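Epoxide hydrolase (Aspergillus niger, PDB 3G02) probably catalyses the hydrolysis of epoxides to vicinal diols, here as an enantioselective variant obtained by directed evolution. Local coordinates at residues 347-352 against 373-378; 240-245 against 351-356; 7-12 against 179-184; 101-106 against 144-149. The protein carries 9 engineered substitutions. All blocks are in the same frame, centred on the assembly; numbering follows the deposited sequence.

Contact 1: residues 347-352 against 373-378; sequences PKDLVP and GGHFAA. Engineered in segment 347-352: Val351 (natural residue Cys).
His375, predicted to be an active-site proton donor, carries this contact between two loops. Its CG stands anti to the backbone N (chi1 175°), which swings the ring across the end of Asp349. Starting from the backbone, CB lies 4.0 Å from Leu350 CD2, and CG lies 3.8 Å from Leu350 CG. The next atom, ND1, gives its N-H to Asp349 OD1 at 2.7 Å with an angle of 157°. OD1 sits in the imidazole plane and accepts on its syn lone pair, although the carboxylate plane is turned 65° from the ring. Its anti lone pair takes the backbone N-H of Leu350 at 2.7 Å, so two donors fix the carboxylate's rotation. A short, charged Asp suits this place, since it probably stabilises a protonated imidazole. Beyond ND1, His375 CE1 passes 3.7 Å from Leu350 CD1, a methyl that makes a CH-pi contact with one ring face. His375 NE2, at the tip, has Leu350 CD1 nearest across the contact, at 4.2 Å. On the far edge CD2 lies over the centre of the Phe376 ring. Two waters lie between Asp349 OD2 and the carbonyl oxygens of Gly374 and His375. Lys348 N binds Gly373 O at 3.2 Å, bringing the loops together, while its amine reaches out to Asp287; Gly373, with its positive phi, takes a backbone shape natural to glycine. The His-carboxylate pair, with the predicted nucleophile Asp193 beside the imidazole, is consistent with an alpha/beta-hydrolase catalytic triad. The Asp349 loop follows strand 340-345 and packs against helix 233-248, and His375 lies between strand 362-369 and helix 377-380.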
loop_
_atom_site.group_PDB
_atom_site.type_symbol
_atom_site.label_atom_id
_atom_site.label_comp_id
_atom_site.label_asym_id
_atom_site.label_seq_id
_atom_site.Cartn_x
_atom_site.Cartn_y
_atom_site.Cartn_z
ATOM N N PRO A 347 7.345 -3.660 25.233
ATOM C CA PRO A 347 5.888 -3.824 25.245
ATOM C C PRO A 347 5.155 -3.157 24.087
ATOM O O PRO A 347 4.071 -3.612 23.713
ATOM C CB PRO A 347 5.476 -3.181 26.575
ATOM C CG PRO A 347 6.524 -2.173 26.841
ATOM C CD PRO A 347 7.805 -2.751 26.298
ATOM N N LYS A 348 5.732 -2.093 23.532
ATOM C CA LYS A 348 5.093 -1.364 22.437
ATOM C C LYS A 348 5.661 -1.752 21.081
ATOM O O LYS A 348 5.507 -1.033 20.090
ATOM C CB LYS A 348 5.150 0.148 22.672
ATOM C CG LYS A 348 4.263 0.585 23.827
ATOM C CD LYS A 348 4.144 2.086 23.930
ATOM C CE LYS A 348 3.318 2.462 25.150
ATOM N NZ LYS A 348 3.153 3.932 25.296
ATOM N N ASP A 349 6.313 -2.909 21.036
ATOM C CA ASP A 349 6.721 -3.493 19.767
ATOM C C ASP A 349 5.473 -3.927 18.987
ATOM O O ASP A 349 4.363 -3.912 19.521
ATOM C CB ASP A 349 7.663 -4.671 20.000
ATOM C CG ASP A 349 8.676 -4.844 18.880
ATOM O OD1 ASP A 349 8.403 -4.430 17.730
ATOM O OD2 ASP A 349 9.751 -5.409 19.145
ATOM N N LEU A 350 5.663 -4.305 17.727
ATOM C CA LEU A 350 4.548 -4.518 16.799
ATOM C C LEU A 350 3.705 -5.741 17.125
ATOM O O LEU A 350 2.478 -5.695 17.050
ATOM C CB LEU A 350 5.064 -4.630 15.358
ATOM C CG LEU A 350 6.021 -3.526 14.898
ATOM C CD1 LEU A 350 6.476 -3.775 13.471
ATOM C CD2 LEU A 350 5.349 -2.168 15.027
ATOM N N VAL A 351 4.373 -6.830 17.486
ATOM C CA VAL A 351 3.708 -8.117 17.651
ATOM C C VAL A 351 4.212 -8.763 18.946
ATOM O O VAL A 351 4.966 -9.740 18.914
ATOM C CB VAL A 351 3.908 -9.013 16.401
ATOM C CG1 VAL A 351 3.048 -8.504 15.248
ATOM C CG2 VAL A 351 5.373 -9.050 15.969
ATOM N N PRO A 352 3.804 -8.194 20.096
ATOM C CA PRO A 352 4.410 -8.545 21.380
ATOM C C PRO A 352 3.927 -9.879 21.949
ATOM O O PRO A 352 3.169 -9.916 22.927
ATOM C CB PRO A 352 4.051 -7.358 22.283
ATOM C CG PRO A 352 2.839 -6.745 21.674
ATOM C CD PRO A 352 2.745 -7.175 20.238
ATOM N N GLY A 373 9.411 1.288 25.814
ATOM C CA GLY A 373 10.092 1.092 24.544
ATOM C C GLY A 373 9.208 0.447 23.498
ATOM O O GLY A 373 8.409 -0.446 23.796
ATOM N N GLY A 374 9.361 0.906 22.260
ATOM C CA GLY A 374 8.604 0.381 21.136
ATOM C C GLY A 374 9.438 -0.488 20.216
ATOM O O GLY A 374 10.360 -1.185 20.650
ATOM N N HIS A 375 9.116 -0.426 18.930
ATOM C CA HIS A 375 9.710 -1.314 17.939
ATOM C C HIS A 375 11.183 -1.053 17.635
ATOM O O HIS A 375 11.951 -1.996 17.420
ATOM C CB HIS A 375 8.905 -1.242 16.645
ATOM C CG HIS A 375 9.504 -2.033 15.529
ATOM N ND1 HIS A 375 9.459 -3.408 15.489
ATOM C CD2 HIS A 375 10.178 -1.642 14.422
ATOM C CE1 HIS A 375 10.072 -3.832 14.398
ATOM N NE2 HIS A 375 10.517 -2.781 13.733
ATOM N N PHE A 376 11.568 0.219 17.583
ATOM C CA PHE A 376 12.929 0.587 17.221
ATOM C C PHE A 376 13.833 0.551 18.457
ATOM O O PHE A 376 14.379 1.576 18.879
ATOM C CB PHE A 376 12.946 1.963 16.544
ATOM C CG PHE A 376 12.216 2.004 15.221
ATOM C CD1 PHE A 376 12.844 1.571 14.059
ATOM C CD2 PHE A 376 10.912 2.475 15.136
ATOM C CE1 PHE A 376 12.179 1.596 12.832
ATOM C CE2 PHE A 376 10.244 2.519 13.915
ATOM C CZ PHE A 376 10.881 2.078 12.761
ATOM N N ALA A 377 13.994 -0.644 19.024
ATOM C CA ALA A 377 14.663 -0.816 20.313
ATOM C C ALA A 377 16.061 -0.203 20.386
ATOM O O ALA A 377 16.398 0.446 21.371
ATOM C CB ALA A 377 14.705 -2.280 20.701
ATOM N N ALA A 378 16.864 -0.405 19.345
ATOM C CA ALA A 378 18.219 0.151 19.316
ATOM C C ALA A 378 18.227 1.682 19.347
ATOM O O ALA A 378 19.132 2.282 19.925
ATOM C CB ALA A 378 18.994 -0.373 18.112
HETATM O O HOH W 1 11.829 -4.553 18.138
HETATM O O HOH W 2 11.732 -3.991 20.443
#

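Contact 2: residues 240-245 against 351-356; sequences ARMEKF and VPVPRS. Engineered in segment 351-356: Val351 (natural residue Cys).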
loop_
_atom_site.group_PDB
_atom_site.type_symbol
_atom_site.label_atom_id
_atom_site.label_comp_id
_atom_site.label_asym_id
_atom_site.label_seq_id
_atom_site.Cartn_x
_atom_site.Cartn_y
_atom_site.Cartn_z
ATOM N N ALA A 240 -3.623 -8.798 21.891
ATOM C CA ALA A 240 -4.601 -7.868 21.319
ATOM C C ALA A 240 -3.926 -6.830 20.423
ATOM O O ALA A 240 -4.414 -6.543 19.328
ATOM C CB ALA A 240 -5.397 -7.182 22.423
ATOM N N ARG A 241 -2.805 -6.280 20.885
ATOM C CA ARG A 241 -2.033 -5.327 20.076
ATOM C C ARG A 241 -1.484 -6.005 18.819
ATOM O O ARG A 241 -1.496 -5.413 17.732
ATOM C CB ARG A 241 -0.919 -4.671 20.898
ATOM C CG ARG A 241 -1.442 -3.839 22.073
ATOM C CD ARG A 241 -0.371 -2.941 22.689
ATOM N NE ARG A 241 0.768 -3.694 23.218
ATOM C CZ ARG A 241 0.808 -4.260 24.424
ATOM N NH1 ARG A 241 -0.230 -4.167 25.246
ATOM N NH2 ARG A 241 1.892 -4.924 24.810
ATOM N N MET A 242 -0.934 -7.208 18.985
ATOM C CA MET A 242 -0.354 -7.967 17.874
ATOM C C MET A 242 -1.401 -8.190 16.783
ATOM O O MET A 242 -1.143 -8.013 15.590
ATOM C CB MET A 242 0.163 -9.314 18.378
ATOM C CG MET A 242 0.499 -10.306 17.279
ATOM S SD MET A 242 0.567 -11.985 17.907
ATOM C CE MET A 242 -1.174 -12.379 18.020
ATOM N N GLU A 243 -2.602 -8.577 17.221
ATOM C CA GLU A 243 -3.738 -8.840 16.330
ATOM C C GLU A 243 -4.189 -7.589 15.574
ATOM O O GLU A 243 -4.432 -7.654 14.365
ATOM C CB GLU A 243 -4.913 -9.447 17.106
ATOM C CG GLU A 243 -4.736 -10.915 17.483
ATOM C CD GLU A 243 -5.825 -11.435 18.418
ATOM O OE1 GLU A 243 -6.705 -10.650 18.833
ATOM O OE2 GLU A 243 -5.793 -12.639 18.746
ATOM N N LYS A 244 -4.302 -6.464 16.285
ATOM C CA LYS A 244 -4.586 -5.168 15.659
ATOM C C LYS A 244 -3.518 -4.811 14.625
ATOM O O LYS A 244 -3.841 -4.333 13.530
ATOM C CB LYS A 244 -4.716 -4.048 16.696
ATOM C CG LYS A 244 -4.958 -2.679 16.060
ATOM C CD LYS A 244 -5.243 -1.601 17.072
ATOM C CE LYS A 244 -5.570 -0.290 16.370
ATOM N NZ LYS A 244 -5.880 0.786 17.347
ATOM N N PHE A 245 -2.251 -5.044 14.959
ATOM C CA PHE A 245 -1.183 -4.791 13.998
ATOM C C PHE A 245 -1.334 -5.653 12.747
ATOM O O PHE A 245 -1.155 -5.173 11.625
ATOM C CB PHE A 245 0.203 -5.005 14.607
ATOM C CG PHE A 245 1.321 -4.828 13.616
ATOM C CD1 PHE A 245 1.760 -3.552 13.264
ATOM C CD2 PHE A 245 1.906 -5.931 13.007
ATOM C CE1 PHE A 245 2.780 -3.384 12.332
ATOM C CE2 PHE A 245 2.933 -5.773 12.071
ATOM C CZ PHE A 245 3.362 -4.497 11.734
ATOM N N VAL A 351 4.373 -6.830 17.486
ATOM C CA VAL A 351 3.708 -8.117 17.651
ATOM C C VAL A 351 4.212 -8.763 18.946
ATOM O O VAL A 351 4.966 -9.740 18.914
ATOM C CB VAL A 351 3.908 -9.013 16.401
ATOM C CG1 VAL A 351 3.048 -8.504 15.248
ATOM C CG2 VAL A 351 5.373 -9.050 15.969
ATOM N N PRO A 352 3.804 -8.194 20.096
ATOM C CA PRO A 352 4.410 -8.545 21.380
ATOM C C PRO A 352 3.927 -9.879 21.949
ATOM O O PRO A 352 3.169 -9.916 22.927
ATOM C CB PRO A 352 4.051 -7.358 22.283
ATOM C CG PRO A 352 2.839 -6.745 21.674
ATOM C CD PRO A 352 2.745 -7.175 20.238
ATOM N N VAL A 353 4.388 -10.961 21.325
ATOM C CA VAL A 353 4.104 -12.324 21.768
ATOM C C VAL A 353 4.820 -12.599 23.095
ATOM O O VAL A 353 5.903 -12.060 23.333
ATOM C CB VAL A 353 4.490 -13.385 20.690
ATOM C CG1 VAL A 353 3.558 -13.288 19.494
ATOM C CG2 VAL A 353 5.942 -13.241 20.250
ATOM N N PRO A 354 4.203 -13.416 23.971
ATOM C CA PRO A 354 4.734 -13.627 25.317
ATOM C C PRO A 354 5.893 -14.624 25.374
ATOM O O PRO A 354 6.124 -15.371 24.421
ATOM C CB PRO A 354 3.527 -14.191 26.067
ATOM C CG PRO A 354 2.789 -14.953 25.036
ATOM C CD PRO A 354 2.958 -14.178 23.751
ATOM N N ARG A 355 6.590 -14.636 26.510
ATOM C CA ARG A 355 7.699 -15.555 26.760
ATOM C C ARG A 355 7.353 -17.021 26.468
ATOM O O ARG A 355 8.126 -17.718 25.813
ATOM C CB ARG A 355 8.198 -15.405 28.203
ATOM C CG ARG A 355 9.362 -16.322 28.548
ATOM C CD ARG A 355 9.876 -16.101 29.961
ATOM N NE ARG A 355 11.013 -16.976 30.239
ATOM C CZ ARG A 355 11.911 -16.774 31.200
ATOM N NH1 ARG A 355 11.824 -15.715 31.995
ATOM N NH2 ARG A 355 12.907 -17.637 31.363
ATOM N N SER A 356 6.195 -17.475 26.948
ATOM C CA SER A 356 5.792 -18.880 26.796
ATOM C C SER A 356 5.570 -19.295 25.337
ATOM O O SER A 356 5.622 -20.482 25.010
ATOM C CB SER A 356 4.544 -19.177 27.631
ATOM O OG SER A 356 3.434 -18.430 27.175
#
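Met242 lies obliquely across Val351, their CA atoms 4.1 Å apart. With its CG anti to the backbone N (chi1 167°), Met242 lays CG against Val351 CG1 at 3.7 Å. The extended chi2 carries Met242 SD on, obliquely, to Val353 CG1 at 3.6 Å; the bend at chi3 then turns CE. A long, flexible thioether thus serves two branched partners two positions apart. One helical turn on, Phe245, its CG also anti to the backbone N, brings CD2 to Val351 CG1 at 3.6 Å. That methyl therefore sits between Met242 and Phe245; Val351 is engineered, the natural residue being Cys. Helix 233-248 belongs to the region between strands 209-214 and 340-345, where epoxide hydrolases of this fold probably insert their helical cap, so the contact joins that region to the loop after strand 340-345. The loop bends in an inverse gamma turn centred on Pro352, closed by Val353 N to Val351 O at 2.8 Å. Proline, whose ring holds phi near the -78° found here, suits the bend and presents CD to Met242 CB at 3.8 Å. Arg241 crosses Pro352 at about a right angle, NH2 lying 3.7 Å from Pro352 CG while weakly bonded to Pro347 O.

Contact 3: residues 7-12 against 179-184; sequences AKFPSS and KDLGFG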
loop_
_atom_site.group_PDB
_atom_site.type_symbol
_atom_site.label_atom_id
_atom_site.label_comp_id
_atom_site.label_asym_id
_atom_site.label_seq_id
_atom_site.Cartn_x
_atom_site.Cartn_y
_atom_site.Cartn_z
ATOM N N ALA A 7 39.164 0.456 14.188
ATOM C CA ALA A 7 39.042 0.221 12.742
ATOM C C ALA A 7 39.986 -0.859 12.206
ATOM O O ALA A 7 39.981 -1.152 11.009
ATOM C CB ALA A 7 39.232 1.524 11.975
ATOM N N LYS A 8 40.789 -1.444 13.088
ATOM C CA LYS A 8 41.720 -2.496 12.691
ATOM C C LYS A 8 40.997 -3.839 12.590
ATOM O O LYS A 8 40.424 -4.320 13.567
ATOM C CB LYS A 8 42.889 -2.576 13.682
ATOM C CG LYS A 8 43.935 -3.630 13.344
ATOM C CD LYS A 8 44.983 -3.734 14.442
ATOM C CE LYS A 8 45.702 -5.073 14.387
ATOM N NZ LYS A 8 46.581 -5.278 15.575
ATOM N N PHE A 9 41.026 -4.437 11.399
ATOM C CA PHE A 9 40.441 -5.758 11.184
ATOM C C PHE A 9 41.103 -6.795 12.087
ATOM O O PHE A 9 42.298 -6.673 12.388
ATOM C CB PHE A 9 40.606 -6.181 9.720
ATOM C CG PHE A 9 39.501 -5.710 8.804
ATOM C CD1 PHE A 9 38.740 -4.579 9.102
ATOM C CD2 PHE A 9 39.250 -6.387 7.616
ATOM C CE1 PHE A 9 37.729 -4.149 8.244
ATOM C CE2 PHE A 9 38.251 -5.965 6.750
ATOM C CZ PHE A 9 37.484 -4.844 7.064
ATOM N N PRO A 10 40.338 -7.816 12.526
ATOM C CA PRO A 10 40.920 -8.914 13.300
ATOM C C PRO A 10 42.043 -9.598 12.526
ATOM O O PRO A 10 42.029 -9.608 11.291
ATOM C CB PRO A 10 39.743 -9.876 13.481
ATOM C CG PRO A 10 38.537 -9.010 13.363
ATOM C CD PRO A 10 38.887 -7.999 12.331
ATOM N N SER A 11 43.013 -10.150 13.250
ATOM C CA SER A 11 44.164 -10.811 12.630
ATOM C C SER A 11 43.755 -12.000 11.762
ATOM O O SER A 11 44.440 -12.330 10.791
ATOM C CB SER A 11 45.164 -11.267 13.696
ATOM O OG SER A 11 44.600 -12.269 14.525
ATOM N N SER A 12 42.636 -12.631 12.116
ATOM C CA SER A 12 42.119 -13.803 11.402
ATOM C C SER A 12 41.292 -13.449 10.158
ATOM O O SER A 12 40.876 -14.341 9.414
ATOM C CB SER A 12 41.303 -14.685 12.351
ATOM O OG SER A 12 40.278 -13.936 12.989
ATOM N N LYS A 179 32.576 -14.672 8.382
ATOM C CA LYS A 179 33.708 -15.547 8.063
ATOM C C LYS A 179 34.872 -14.764 7.454
ATOM O O LYS A 179 36.034 -14.956 7.837
ATOM C CB LYS A 179 33.268 -16.685 7.138
ATOM C CG LYS A 179 32.471 -17.754 7.849
ATOM C CD LYS A 179 31.859 -18.754 6.884
ATOM C CE LYS A 179 31.213 -19.902 7.643
ATOM N NZ LYS A 179 30.313 -20.724 6.781
ATOM N N ASP A 180 34.554 -13.873 6.518
ATOM C CA ASP A 180 35.546 -13.007 5.880
ATOM C C ASP A 180 36.305 -12.138 6.878
ATOM O O ASP A 180 37.494 -11.863 6.693
ATOM C CB ASP A 180 34.882 -12.112 4.832
ATOM C CG ASP A 180 34.506 -12.862 3.569
ATOM O OD1 ASP A 180 34.768 -14.081 3.480
ATOM O OD2 ASP A 180 33.928 -12.224 2.667
ATOM N N LEU A 181 35.608 -11.704 7.928
ATOM C CA LEU A 181 36.206 -10.857 8.958
ATOM C C LEU A 181 36.975 -11.668 9.998
ATOM O O LEU A 181 37.551 -11.098 10.929
ATOM C CB LEU A 181 35.137 -9.986 9.630
ATOM C CG LEU A 181 34.539 -8.868 8.772
ATOM C CD1 LEU A 181 33.342 -8.247 9.478
ATOM C CD2 LEU A 181 35.579 -7.808 8.438
ATOM N N GLY A 182 36.972 -12.991 9.831
ATOM C CA GLY A 182 37.770 -13.904 10.656
ATOM C C GLY A 182 37.017 -14.642 11.743
ATOM O O GLY A 182 37.627 -15.172 12.680
ATOM N N PHE A 183 35.692 -14.700 11.626
ATOM C CA PHE A 183 34.872 -15.252 12.700
ATOM C C PHE A 183 34.261 -16.624 12.394
ATOM O O PHE A 183 33.245 -17.003 12.975
ATOM C CB PHE A 183 33.790 -14.247 13.120
ATOM C CG PHE A 183 34.308 -12.853 13.363
ATOM C CD1 PHE A 183 35.462 -12.632 14.124
ATOM C CD2 PHE A 183 33.626 -11.754 12.851
ATOM C CE1 PHE A 183 35.928 -11.339 14.353
ATOM C CE2 PHE A 183 34.083 -10.456 13.074
ATOM C CZ PHE A 183 35.234 -10.245 13.827
ATOM N N GLY A 184 34.910 -17.373 11.502
ATOM C CA GLY A 184 34.491 -18.735 11.169
ATOM C C GLY A 184 34.403 -19.678 12.359
ATOM O O GLY A 184 33.602 -20.613 12.354
#
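Phe9, Pro10 and Ser12 lie against the turn that closes helix 167-180. Phe9 has its CG beside the backbone N; chi1 (-87°) directs the ring toward the turn, and chi2 (25°) turns one face to Leu181 CD2. Leu181, CG anti to its carbonyl carbon and CD2 leading, makes a CH-pi contact 3.9 Å from the Phe9 ring centroid, with the methyl shifted toward the rim. Leucine suits the spot because its branched end reaches the ring while its backbone stays in the turn. Phe183 holds CG beside its own N and crosses Pro10 at about a right angle, with CZ 3.6 Å from Pro10 CG. The rigid proline ring, puckered C-gamma exo, also brings CG to 3.4 Å from Leu181 O. Gly182, with positive phi, ends the helix in a Schellman motif, and its N bonds back to Lys179 O at 3.0 Å. Having no side chain, it admits Ser12 OG to within 3.4 Å of its CA. That hydroxyl takes the crowded position between the backbone N and carbonyl carbon (chi1 54°) and donates to a lone pair of Gly182 O at 2.9 Å. Chemically, then, one hydrogen bond, from the exposed Ser12, and apolar packing join the two segments, at the cost of burying Leu181 O without a polar partner; beyond them Ser14 continues the polar link to Asp180.

Contact 4: residues 101-106 against 144-149; sequences ALFSER and HLVVPS
Two backbone bonds of equal length hold the tight half of this contact. Leu102 N gives to Leu145 O at 2.8 Å and Leu145 N returns the bond to Leu102 O at 2.8 Å, the second almost straight at 177°. They define a hydrogen-bonded antiparallel pair, next to which Ala101 and Val146 form a non-hydrogen-bonded one. Leu102 and Leu145 share one face of the sheet, CD1 to CD1 at 4.3 Å, and both pack on Leu129 and Phe132 of helix 126-135, a place that rewards branched aliphatic chains. On the face of Ala101 and Val146, the alanine methyl is small enough to lie under one face of the Phe103 ring, whose CE1 meets Val146 CG2 at 4.0 Å. Past Leu102 the ladder between the two segments ends. The Phe103 ring turns its edge to His144 ND1 with the two planes at 60°, so the aromatic pair is oblique. His144 ND1 also lies 3.0 Å from Ser104 N. Toward solvent the contacts become polar and indirect: water 3 donates to Arg106 O at 2.7 Å and is hydrogen-bonded to His144 NE2 at 2.9 Å. Histidine suits this buried place, flat enough to pack yet with a nitrogen, NE2, that a water can reach. Ser104 OG accepts from Arg106 N, forming an ST turn, and also bonds Leu141 O, while the exposed Arg106 pairs with Asp108. Strand 95-102 running antiparallel beside 143-148, itself parallel to 110-115, is characteristic of the second strand of the alpha/beta-hydrolase sheet.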
loop_
_atom_site.group_PDB
_atom_site.type_symbol
_atom_site.label_atom_id
_atom_site.label_comp_id
_atom_site.label_asym_id
_atom_site.label_seq_id
_atom_site.Cartn_x
_atom_site.Cartn_y
_atom_site.Cartn_z
ATOM N N ALA A 101 31.461 -0.872 12.035
ATOM C CA ALA A 101 32.040 -1.796 13.002
ATOM C C ALA A 101 32.827 -1.106 14.095
ATOM O O ALA A 101 33.409 -0.049 13.878
ATOM C CB ALA A 101 32.939 -2.812 12.300
ATOM N N LEU A 102 32.829 -1.729 15.271
ATOM C CA LEU A 102 33.854 -1.472 16.271
ATOM C C LEU A 102 34.592 -2.783 16.464
ATOM O O LEU A 102 34.020 -3.756 16.955
ATOM C CB LEU A 102 33.258 -1.007 17.602
ATOM C CG LEU A 102 32.594 0.371 17.670
ATOM C CD1 LEU A 102 32.052 0.584 19.078
ATOM C CD2 LEU A 102 33.539 1.503 17.290
ATOM N N PHE A 103 35.853 -2.811 16.039
ATOM C CA PHE A 103 36.689 -3.987 16.219
ATOM C C PHE A 103 37.562 -3.860 17.455
ATOM O O PHE A 103 38.209 -2.835 17.670
ATOM C CB PHE A 103 37.572 -4.229 14.993
ATOM C CG PHE A 103 36.812 -4.653 13.768
ATOM C CD1 PHE A 103 36.156 -5.879 13.729
ATOM C CD2 PHE A 103 36.766 -3.828 12.652
ATOM C CE1 PHE A 103 35.451 -6.273 12.592
ATOM C CE2 PHE A 103 36.067 -4.215 11.509
ATOM C CZ PHE A 103 35.415 -5.438 11.481
ATOM N N SER A 104 37.563 -4.909 18.264
ATOM C CA SER A 104 38.448 -4.982 19.414
ATOM C C SER A 104 39.860 -5.354 18.973
ATOM O O SER A 104 40.049 -5.971 17.920
ATOM C CB SER A 104 37.922 -6.010 20.406
ATOM O OG SER A 104 38.770 -6.106 21.540
ATOM N N GLU A 105 40.845 -4.958 19.774
ATOM C CA GLU A 105 42.226 -5.395 19.574
ATOM C C GLU A 105 42.506 -6.664 20.385
ATOM O O GLU A 105 43.595 -7.236 20.298
ATOM C CB GLU A 105 43.213 -4.284 19.944
ATOM C CG GLU A 105 43.337 -3.174 18.900
ATOM C CD GLU A 105 44.162 -1.988 19.378
ATOM O OE1 GLU A 105 44.942 -2.137 20.347
ATOM O OE2 GLU A 105 44.037 -0.898 18.779
ATOM N N ARG A 106 41.515 -7.099 21.165
ATOM C CA ARG A 106 41.618 -8.322 21.958
ATOM C C ARG A 106 41.425 -9.565 21.097
ATOM O O ARG A 106 40.523 -9.618 20.257
ATOM C CB ARG A 106 40.598 -8.333 23.101
ATOM C CG ARG A 106 40.828 -7.281 24.168
ATOM C CD ARG A 106 40.789 -7.887 25.570
ATOM N NE ARG A 106 39.455 -8.324 25.979
ATOM C CZ ARG A 106 39.206 -9.088 27.042
ATOM N NH1 ARG A 106 40.201 -9.518 27.813
ATOM N NH2 ARG A 106 37.958 -9.433 27.335
ATOM N N HIS A 144 33.630 -7.850 19.272
ATOM C CA HIS A 144 33.674 -7.217 17.961
ATOM C C HIS A 144 32.225 -6.923 17.613
ATOM O O HIS A 144 31.376 -7.810 17.712
ATOM C CB HIS A 144 34.265 -8.152 16.904
ATOM C CG HIS A 144 35.713 -8.473 17.109
ATOM N ND1 HIS A 144 36.707 -7.522 17.021
ATOM C CD2 HIS A 144 36.336 -9.648 17.361
ATOM C CE1 HIS A 144 37.879 -8.096 17.231
ATOM N NE2 HIS A 144 37.681 -9.385 17.434
ATOM N N LEU A 145 31.943 -5.683 17.228
ATOM C CA LEU A 145 30.576 -5.288 16.900
ATOM C C LEU A 145 30.490 -4.932 15.426
ATOM O O LEU A 145 31.004 -3.899 14.996
ATOM C CB LEU A 145 30.116 -4.133 17.793
ATOM C CG LEU A 145 30.152 -4.450 19.293
ATOM C CD1 LEU A 145 30.309 -3.180 20.104
ATOM C CD2 LEU A 145 28.939 -5.256 19.731
ATOM N N VAL A 146 29.854 -5.816 14.660
ATOM C CA VAL A 146 29.701 -5.646 13.218
ATOM C C VAL A 146 28.237 -5.339 12.911
ATOM O O VAL A 146 27.344 -6.082 13.321
ATOM C CB VAL A 146 30.138 -6.922 12.453
ATOM C CG1 VAL A 146 30.048 -6.715 10.939
ATOM C CG2 VAL A 146 31.561 -7.337 12.850
ATOM N N VAL A 147 28.016 -4.237 12.200
ATOM C CA VAL A 147 26.672 -3.768 11.864
ATOM C C VAL A 147 26.549 -3.675 10.337
ATOM O O VAL A 147 26.845 -2.631 9.743
ATOM C CB VAL A 147 26.361 -2.398 12.512
ATOM C CG1 VAL A 147 24.905 -2.029 12.287
ATOM C CG2 VAL A 147 26.665 -2.419 14.007
ATOM N N PRO A 148 26.123 -4.784 9.701
ATOM C CA PRO A 148 26.036 -4.772 8.250
ATOM C C PRO A 148 24.799 -4.064 7.723
ATOM O O PRO A 148 23.753 -4.033 8.384
ATOM C CB PRO A 148 25.976 -6.259 7.893
ATOM C CG PRO A 148 25.351 -6.904 9.049
ATOM C CD PRO A 148 25.733 -6.088 10.266
ATOM N N SER A 149 24.928 -3.504 6.528
ATOM C CA SER A 149 23.762 -3.098 5.769
ATOM C C SER A 149 23.337 -4.319 4.978
ATOM O O SER A 149 24.104 -4.843 4.161
ATOM C CB SER A 149 24.094 -1.940 4.835
ATOM O OG SER A 149 24.324 -0.749 5.565
HETATM O O HOH W 3 40.319 -10.522 17.687
#

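The four contacts form two clusters; contact 2 lies across the chain's centre from contacts 3 (centres 38 Å apart) and 4, and contact 1 from contact 3. Contacts 1 and 2, centres 10 Å apart, share Val351 and Pro352, so the loop that carries Asp349 toward His375 also rests on helix 233-248. Contact 1 holds His375, whose side chain lies about 3 Å from that of Asp193, the predicted nucleophile. A bound formic acid, probably from the crystallisation liquor, about 4 Å from the Leu350 side chain and about 5 Å from that of Phe245, may mark a pocket. Contacts 3 and 4, centres 9 Å apart, touch through Phe9 and Phe103, away from the annotated sites.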